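Local coordinates for acetyl xylan esterase (Metagenome, PDB 6XYC), which removes acetyl and feruloyl groups from complex natural xylans as a bifunctional esterase of the alpha/beta hydrolase fold, at residues D221-H226 with T253-P258; V166-P171 with Q270-M275; S210-V215 with V239-V244. One frame throughout, in Å; residues are numbered along the deposited sequence.

Contact 1 (D221-H226 with T253-P258); sequences DILIIH and TFISVP
Ile224 and Ile255 meet through their backbones in the middle of a parallel strand pair, where Ile255 N donates to Ile224 O at 2.7 Å. Four more bonds complete the ladder: Thr253 N to Ile222 O, Ile224 N to Thr253 O, His226 N to Ile255 O and Val257 N to His226 O. Leu223, Ile224, Ile225 and His226 thus face Thr253, Phe254, Ile255 and Ser256 in register.

Leu223, Thr253, Ile225 and Ile255 share one face of the sheet. Leu223 CD1 is the link there, lying 3.7 Å from Thr253 CG2 and 3.8 Å from Ile255 CD1. Further along, the CG2 methyls of Ile225 and Val257 touch at 3.8 Å. On the other face, the first torsion of Phe254 (chi1 177°) sets CG anti to the backbone N and leans the ring toward the neighbouring strand, so that its CD1-CE1 edge lies beside Ile224 and His226. Ring atom CD1 lies 3.9 Å from Ile224 CG2, while CE1 meets His226 CB in the ring plane at 3.9 Å.

At the start of the ladder a water donates to Ile222 O and is hydrogen-bonded to Thr253 OG1 (2.7 Å), so this carbonyl is gripped twice.

Around this first shell, helix 236-248, the link of the beta-alpha-beta crossover from strand 222-227 to strand 252-257, packs on the Ile224 and Phe254 face. Helix 269-284 covers the Ile255 face. The imidazole of His226 is bonded at ND1 by Ser238 OG and at NE2 by Val233 O, which would limit rotation of its ring.

The ladder pairs facing backbone N-H and C=O groups of the two strands, so these polar atoms are satisfied in a buried place and the apolar side chains can pack on both faces.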
# COMPACT_ATOMS: atom_id res chain seq x y z
N ASP A 221 6.38 -0.20 -12.08
CA ASP A 221 5.09 -0.43 -12.74
C ASP A 221 3.98 -0.57 -11.70
O ASP A 221 4.20 -1.06 -10.59
CB ASP A 221 5.14 -1.70 -13.59
CG ASP A 221 6.06 -1.57 -14.78
OD1 ASP A 221 6.78 -0.56 -14.88
OD2 ASP A 221 6.06 -2.49 -15.62
N ILE A 222 2.78 -0.16 -12.08
CA ILE A 222 1.63 -0.25 -11.18
C ILE A 222 0.47 -0.92 -11.89
O ILE A 222 0.25 -0.71 -13.09
CB ILE A 222 1.21 1.13 -10.65
CG1 ILE A 222 0.14 0.98 -9.57
CG2 ILE A 222 0.70 2.02 -11.78
CD1 ILE A 222 -0.16 2.26 -8.80
N LEU A 223 -0.27 -1.75 -11.15
CA LEU A 223 -1.56 -2.26 -11.57
C LEU A 223 -2.63 -1.64 -10.69
O LEU A 223 -2.53 -1.68 -9.45
CB LEU A 223 -1.61 -3.79 -11.47
CG LEU A 223 -2.96 -4.46 -11.77
CD1 LEU A 223 -3.33 -4.36 -13.22
CD2 LEU A 223 -2.91 -5.92 -11.32
N ILE A 224 -3.64 -1.05 -11.31
CA ILE A 224 -4.72 -0.35 -10.61
C ILE A 224 -6.02 -1.10 -10.89
O ILE A 224 -6.34 -1.37 -12.06
CB ILE A 224 -4.84 1.12 -11.07
CG1 ILE A 224 -3.49 1.83 -10.96
CG2 ILE A 224 -5.90 1.84 -10.25
CD1 ILE A 224 -3.40 3.07 -11.82
N ILE A 225 -6.76 -1.42 -9.84
CA ILE A 225 -8.01 -2.16 -9.94
C ILE A 225 -9.08 -1.39 -9.17
O ILE A 225 -8.88 -1.08 -7.99
CB ILE A 225 -7.88 -3.59 -9.41
CG1 ILE A 225 -6.68 -4.30 -10.04
CG2 ILE A 225 -9.15 -4.38 -9.67
CD1 ILE A 225 -6.35 -5.64 -9.45
N HIS A 226 -10.20 -1.09 -9.83
CA HIS A 226 -11.23 -0.27 -9.21
C HIS A 226 -12.59 -0.64 -9.78
O HIS A 226 -12.76 -0.75 -11.00
CB HIS A 226 -10.95 1.22 -9.44
CG HIS A 226 -11.50 2.11 -8.37
ND1 HIS A 226 -10.73 3.05 -7.71
CD2 HIS A 226 -12.75 2.22 -7.86
CE1 HIS A 226 -11.48 3.69 -6.83
NE2 HIS A 226 -12.71 3.20 -6.89
N THR A 253 -1.26 -0.20 -15.58
CA THR A 253 -2.36 -1.00 -16.12
C THR A 253 -3.58 -0.75 -15.25
O THR A 253 -3.50 -0.88 -14.02
CB THR A 253 -2.00 -2.49 -16.14
OG1 THR A 253 -0.81 -2.69 -16.91
CG2 THR A 253 -3.14 -3.31 -16.74
N PHE A 254 -4.69 -0.38 -15.87
CA PHE A 254 -5.91 -0.03 -15.15
C PHE A 254 -7.00 -1.03 -15.52
O PHE A 254 -7.37 -1.14 -16.69
CB PHE A 254 -6.36 1.40 -15.46
CG PHE A 254 -7.65 1.79 -14.79
CD1 PHE A 254 -7.95 1.35 -13.50
CD2 PHE A 254 -8.56 2.60 -15.43
CE1 PHE A 254 -9.14 1.71 -12.89
CE2 PHE A 254 -9.75 2.97 -14.82
CZ PHE A 254 -10.03 2.52 -13.55
N ILE A 255 -7.50 -1.76 -14.52
CA ILE A 255 -8.57 -2.72 -14.70
C ILE A 255 -9.80 -2.21 -13.96
O ILE A 255 -9.79 -2.09 -12.73
CB ILE A 255 -8.17 -4.12 -14.20
CG1 ILE A 255 -7.10 -4.72 -15.11
CG2 ILE A 255 -9.38 -5.03 -14.14
CD1 ILE A 255 -6.46 -5.99 -14.56
N SER A 256 -10.85 -1.91 -14.71
CA SER A 256 -12.12 -1.46 -14.16
C SER A 256 -13.03 -2.67 -14.00
O SER A 256 -13.19 -3.45 -14.95
CB SER A 256 -12.77 -0.42 -15.08
OG SER A 256 -13.96 0.10 -14.50
N VAL A 257 -13.60 -2.84 -12.82
CA VAL A 257 -14.43 -4.00 -12.49
C VAL A 257 -15.89 -3.60 -12.71
O VAL A 257 -16.41 -2.76 -11.94
CB VAL A 257 -14.19 -4.49 -11.06
CG1 VAL A 257 -15.09 -5.68 -10.74
CG2 VAL A 257 -12.72 -4.85 -10.85
N PRO A 258 -16.59 -4.16 -13.70
CA PRO A 258 -17.97 -3.75 -13.94
C PRO A 258 -18.89 -4.21 -12.81
O PRO A 258 -18.86 -5.37 -12.41
CB PRO A 258 -18.33 -4.42 -15.28
CG PRO A 258 -17.42 -5.60 -15.35
CD PRO A 258 -16.16 -5.25 -14.60
O HOH W 1 1.43 -1.74 -15.71

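Contact 2 (V166-P171 with Q270-M275); sequences VDWFGP and QYFKDM
Val166 opens the contact with a purely apolar touch: its CG2 methyl lies 4.1 Å from Met275 CG, the two side chains crossing at about a right angle. Asp167 points to the other face of the sheet, where OD1 accepts a weak hydrogen bond from Gly170 N as the chain turns out of the strand.

Trp168 carries most of the contact, its indole reaching toward helix 269-284. At the pyrrole edge NE1 makes a weak hydrogen bond to Met275 SD, 3.6 Å long and bent to 149° at the hydrogen. The sulfur lies in the ring plane, 4.7 Å from the centroid of the five-membered ring, making this an edge-on Met-aromatic contact. Met275 bends at chi3 (60°), and its CE comes to 4.0 Å from Trp168 CZ2.

The far end of the benzo ring meets the preceding helical turn. Trp168 CH2 is 3.6 Å from Tyr271 O, a carbonyl already bonded to Met275 N, and 3.9 Å from Phe272 CD1, approaching the phenyl ring at its edge. Phe267 adds an edge-to-face partner to the indole.

Beyond the strand, the loop contributes to the ligand pocket through Pro171, which touches the bound sulfonyl fluoride. A strand inside the parallel part of the sheet, covered by the C-terminal helix, is the layered packing of the alpha/beta hydrolase fold.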
# COMPACT_ATOMS: atom_id res chain seq x y z
N VAL A 166 0.41 -2.94 -6.69
CA VAL A 166 -0.98 -3.21 -7.06
C VAL A 166 -1.87 -2.39 -6.15
O VAL A 166 -1.85 -2.56 -4.92
CB VAL A 166 -1.33 -4.70 -6.98
CG1 VAL A 166 -2.82 -4.90 -7.25
CG2 VAL A 166 -0.50 -5.49 -7.98
N ASP A 167 -2.65 -1.49 -6.75
CA ASP A 167 -3.48 -0.52 -6.03
C ASP A 167 -4.93 -0.93 -6.20
O ASP A 167 -5.50 -0.80 -7.30
CB ASP A 167 -3.20 0.89 -6.57
CG ASP A 167 -4.30 1.87 -6.24
OD1 ASP A 167 -5.05 1.67 -5.27
OD2 ASP A 167 -4.40 2.88 -6.98
N TRP A 168 -5.53 -1.44 -5.13
CA TRP A 168 -6.95 -1.80 -5.13
C TRP A 168 -7.75 -0.59 -4.64
O TRP A 168 -7.74 -0.28 -3.45
CB TRP A 168 -7.24 -3.01 -4.25
CG TRP A 168 -6.62 -4.32 -4.62
CD1 TRP A 168 -5.38 -4.77 -4.27
CD2 TRP A 168 -7.23 -5.38 -5.37
NE1 TRP A 168 -5.17 -6.03 -4.76
CE2 TRP A 168 -6.29 -6.43 -5.45
CE3 TRP A 168 -8.47 -5.55 -6.00
CZ2 TRP A 168 -6.55 -7.62 -6.13
CZ3 TRP A 168 -8.72 -6.73 -6.68
CH2 TRP A 168 -7.77 -7.76 -6.73
N PHE A 169 -8.46 0.06 -5.56
CA PHE A 169 -9.38 1.18 -5.29
C PHE A 169 -8.90 2.10 -4.16
O PHE A 169 -9.62 2.39 -3.21
CB PHE A 169 -10.82 0.67 -5.01
CG PHE A 169 -10.92 -0.53 -4.07
CD1 PHE A 169 -11.04 -1.82 -4.59
CD2 PHE A 169 -10.96 -0.38 -2.69
CE1 PHE A 169 -11.15 -2.93 -3.75
CE2 PHE A 169 -11.07 -1.48 -1.85
CZ PHE A 169 -11.16 -2.75 -2.38
N GLY A 170 -7.68 2.62 -4.31
CA GLY A 170 -7.11 3.53 -3.32
C GLY A 170 -7.47 4.97 -3.58
O GLY A 170 -7.56 5.43 -4.73
N PRO A 171 -7.72 5.73 -2.51
CA PRO A 171 -7.88 7.18 -2.61
C PRO A 171 -6.51 7.83 -2.79
O PRO A 171 -5.68 7.81 -1.86
CB PRO A 171 -8.53 7.57 -1.29
CG PRO A 171 -8.01 6.58 -0.32
CD PRO A 171 -7.84 5.28 -1.09
N GLN A 270 -10.83 -13.90 -10.83
CA GLN A 270 -10.36 -13.22 -12.03
C GLN A 270 -9.37 -12.11 -11.69
O GLN A 270 -8.28 -12.04 -12.27
CB GLN A 270 -11.56 -12.66 -12.79
CG GLN A 270 -11.22 -11.57 -13.78
CD GLN A 270 -12.40 -11.23 -14.67
OE1 GLN A 270 -13.55 -11.52 -14.34
NE2 GLN A 270 -12.12 -10.60 -15.81
N TYR A 271 -9.73 -11.23 -10.76
CA TYR A 271 -8.88 -10.09 -10.47
C TYR A 271 -7.75 -10.44 -9.52
O TYR A 271 -6.70 -9.79 -9.56
CB TYR A 271 -9.75 -8.97 -9.93
CG TYR A 271 -10.83 -8.66 -10.93
CD1 TYR A 271 -10.51 -8.13 -12.17
CD2 TYR A 271 -12.17 -8.94 -10.66
CE1 TYR A 271 -11.49 -7.85 -13.10
CE2 TYR A 271 -13.15 -8.66 -11.59
CZ TYR A 271 -12.81 -8.12 -12.81
OH TYR A 271 -13.78 -7.85 -13.74
N PHE A 272 -7.92 -11.46 -8.68
CA PHE A 272 -6.76 -12.03 -8.00
C PHE A 272 -5.74 -12.53 -9.02
O PHE A 272 -4.53 -12.33 -8.84
CB PHE A 272 -7.19 -13.18 -7.08
CG PHE A 272 -7.92 -12.74 -5.84
CD1 PHE A 272 -7.89 -11.42 -5.40
CD2 PHE A 272 -8.64 -13.67 -5.11
CE1 PHE A 272 -8.58 -11.05 -4.25
CE2 PHE A 272 -9.32 -13.31 -3.96
CZ PHE A 272 -9.29 -11.99 -3.53
N LYS A 273 -6.21 -13.19 -10.09
CA LYS A 273 -5.30 -13.66 -11.13
C LYS A 273 -4.61 -12.49 -11.81
O LYS A 273 -3.41 -12.56 -12.11
CB LYS A 273 -6.05 -14.51 -12.15
CG LYS A 273 -5.15 -15.24 -13.15
CD LYS A 273 -5.95 -16.08 -14.15
CE LYS A 273 -5.32 -16.08 -15.54
NZ LYS A 273 -3.87 -16.44 -15.52
N ASP A 274 -5.34 -11.39 -12.05
CA ASP A 274 -4.70 -10.20 -12.59
C ASP A 274 -3.56 -9.75 -11.69
O ASP A 274 -2.47 -9.40 -12.17
CB ASP A 274 -5.72 -9.07 -12.75
CG ASP A 274 -6.74 -9.34 -13.85
OD1 ASP A 274 -6.40 -10.04 -14.83
OD2 ASP A 274 -7.87 -8.83 -13.73
N MET A 275 -3.78 -9.76 -10.37
CA MET A 275 -2.75 -9.29 -9.45
C MET A 275 -1.56 -10.25 -9.43
O MET A 275 -0.41 -9.83 -9.49
CB MET A 275 -3.32 -9.15 -8.03
CG MET A 275 -2.24 -9.02 -6.96
SD MET A 275 -2.87 -8.78 -5.27
CE MET A 275 -3.82 -10.26 -5.04

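Contact 3 (S210-V215 with V239-V244); sequences SPINFV and VNLKNV
Ile212 and Val244 form the centre of an apolar contact in which no hydrogen bond passes between the segments. Ile212 CG1 is anti to the backbone N (chi1 -165°) and meets Val244 CG2 at 3.5 Å, tighter than usual for two carbons; the side chains cross at about a right angle. The same CG1 lies 4.0 Å from Leu241 CD1, and Ile212 CD1 is 3.8 Å from Asn240 CB. Val215 packs beside them, its CB 3.7 Å from Val244 CG1.

Side chain also meets backbone. Ile212 CD1 ends against the helix at Asn240 C (3.7 Å), while Val244 CG1 sits 3.5 Å from Ile212 O. An alanine in place of Ile212 would probably open a gap between Leu241 and Val244 and leave the helix surface at Asn240 without its apolar cover.

Polar bonds lie within each segment or beyond the pair. Asn213 N bonds to Ser210 O and Phe214 N to Pro211 O in the short 3-10 turn; Asn240 ND2 reaches Asp173 OD2.

Since the contact between 210-215 and 239-244 is made mainly by branched aliphatic side chains and has no hydrogen bond, its cohesion rests on close shape matching and removal of apolar surface from water.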
# COMPACT_ATOMS: atom_id res chain seq x y z
N SER A 210 -1.36 13.01 -1.36
CA SER A 210 -1.92 12.49 -2.60
C SER A 210 -0.79 12.02 -3.51
O SER A 210 -0.13 12.84 -4.17
CB SER A 210 -2.77 13.55 -3.30
OG SER A 210 -3.83 13.97 -2.46
N PRO A 211 -0.54 10.70 -3.61
CA PRO A 211 0.61 10.23 -4.39
C PRO A 211 0.50 10.51 -5.88
O PRO A 211 1.52 10.45 -6.59
CB PRO A 211 0.64 8.72 -4.11
CG PRO A 211 -0.78 8.37 -3.75
CD PRO A 211 -1.36 9.60 -3.08
N ILE A 212 -0.69 10.83 -6.38
CA ILE A 212 -0.86 11.18 -7.78
C ILE A 212 0.05 12.33 -8.17
O ILE A 212 0.42 12.48 -9.34
CB ILE A 212 -2.35 11.51 -8.06
CG1 ILE A 212 -2.64 11.50 -9.56
CG2 ILE A 212 -2.73 12.84 -7.43
CD1 ILE A 212 -4.13 11.54 -9.88
N ASN A 213 0.44 13.16 -7.20
CA ASN A 213 1.21 14.35 -7.50
C ASN A 213 2.69 14.07 -7.77
O ASN A 213 3.39 14.98 -8.24
CB ASN A 213 1.12 15.35 -6.34
CG ASN A 213 -0.24 15.98 -6.22
OD1 ASN A 213 -0.85 15.96 -5.15
ND2 ASN A 213 -0.73 16.56 -7.32
N PHE A 214 3.19 12.87 -7.49
CA PHE A 214 4.62 12.61 -7.50
C PHE A 214 5.01 11.50 -8.47
O PHE A 214 6.14 11.01 -8.41
CB PHE A 214 5.05 12.32 -6.07
CG PHE A 214 4.53 13.33 -5.09
CD1 PHE A 214 5.10 14.59 -5.01
CD2 PHE A 214 3.46 13.03 -4.26
CE1 PHE A 214 4.63 15.53 -4.12
CE2 PHE A 214 2.98 13.97 -3.36
CZ PHE A 214 3.56 15.22 -3.29
N VAL A 215 4.12 11.14 -9.39
CA VAL A 215 4.40 10.10 -10.37
C VAL A 215 5.50 10.57 -11.31
O VAL A 215 5.46 11.71 -11.82
CB VAL A 215 3.12 9.73 -11.13
CG1 VAL A 215 3.39 8.60 -12.10
CG2 VAL A 215 2.02 9.37 -10.15
N VAL A 239 -9.08 6.31 -12.46
CA VAL A 239 -9.00 6.90 -13.79
C VAL A 239 -7.94 7.99 -13.80
O VAL A 239 -7.06 8.04 -14.68
CB VAL A 239 -10.37 7.45 -14.22
CG1 VAL A 239 -10.23 8.26 -15.49
CG2 VAL A 239 -11.37 6.32 -14.40
N ASN A 240 -7.98 8.87 -12.80
CA ASN A 240 -7.04 9.98 -12.73
C ASN A 240 -5.61 9.47 -12.56
O ASN A 240 -4.68 9.99 -13.19
CB ASN A 240 -7.42 10.92 -11.59
CG ASN A 240 -8.73 11.65 -11.85
OD1 ASN A 240 -9.27 11.61 -12.95
ND2 ASN A 240 -9.25 12.31 -10.82
N LEU A 241 -5.41 8.47 -11.70
CA LEU A 241 -4.06 7.95 -11.50
C LEU A 241 -3.50 7.36 -12.79
O LEU A 241 -2.33 7.60 -13.12
CB LEU A 241 -4.06 6.89 -10.39
CG LEU A 241 -2.69 6.41 -9.91
CD1 LEU A 241 -1.85 7.59 -9.42
CD2 LEU A 241 -2.83 5.37 -8.81
N LYS A 242 -4.31 6.60 -13.52
CA LYS A 242 -3.86 6.04 -14.79
C LYS A 242 -3.49 7.14 -15.77
O LYS A 242 -2.47 7.06 -16.46
CB LYS A 242 -4.96 5.14 -15.37
CG LYS A 242 -4.81 4.79 -16.83
CD LYS A 242 -3.69 3.80 -17.06
CE LYS A 242 -3.74 3.27 -18.48
NZ LYS A 242 -2.39 2.84 -18.97
N ASN A 243 -4.31 8.19 -15.85
CA ASN A 243 -4.01 9.30 -16.75
C ASN A 243 -2.67 9.94 -16.40
O ASN A 243 -1.90 10.30 -17.30
CB ASN A 243 -5.13 10.34 -16.69
CG ASN A 243 -4.84 11.57 -17.53
OD1 ASN A 243 -4.15 12.49 -17.10
ND2 ASN A 243 -5.39 11.59 -18.74
N VAL A 244 -2.38 10.08 -15.11
CA VAL A 244 -1.12 10.69 -14.69
C VAL A 244 0.06 9.78 -15.03
O VAL A 244 1.10 10.26 -15.50
CB VAL A 244 -1.18 11.03 -13.18
CG1 VAL A 244 0.21 11.35 -12.66
CG2 VAL A 244 -2.16 12.17 -12.94

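In the fold
Contacts 1 and 2 share one sheet: strand 164-168 pairs with strand 222-227, and Leu223 O lies 2.7 Å from Asp167 N, a probable hydrogen bond. Their centres are 6 Å apart. Contact 3 packs a turn against helix 236-248, the helix that links the two strands of contact 1; Ile224 CD1 meets Leu241 CD2 at 3.8 Å. Ile225 O and Phe169 N, also 2.7 Å apart, make a second probable hydrogen bond between contacts 1 and 2. The side chains of His226 and Asn240 are about 9 and 13 Å from the bound sulfonyl fluoride. His226 also touches the probable Ser121-His262-Asp230 catalytic triad, whose Ser121 and His262 line the pocket.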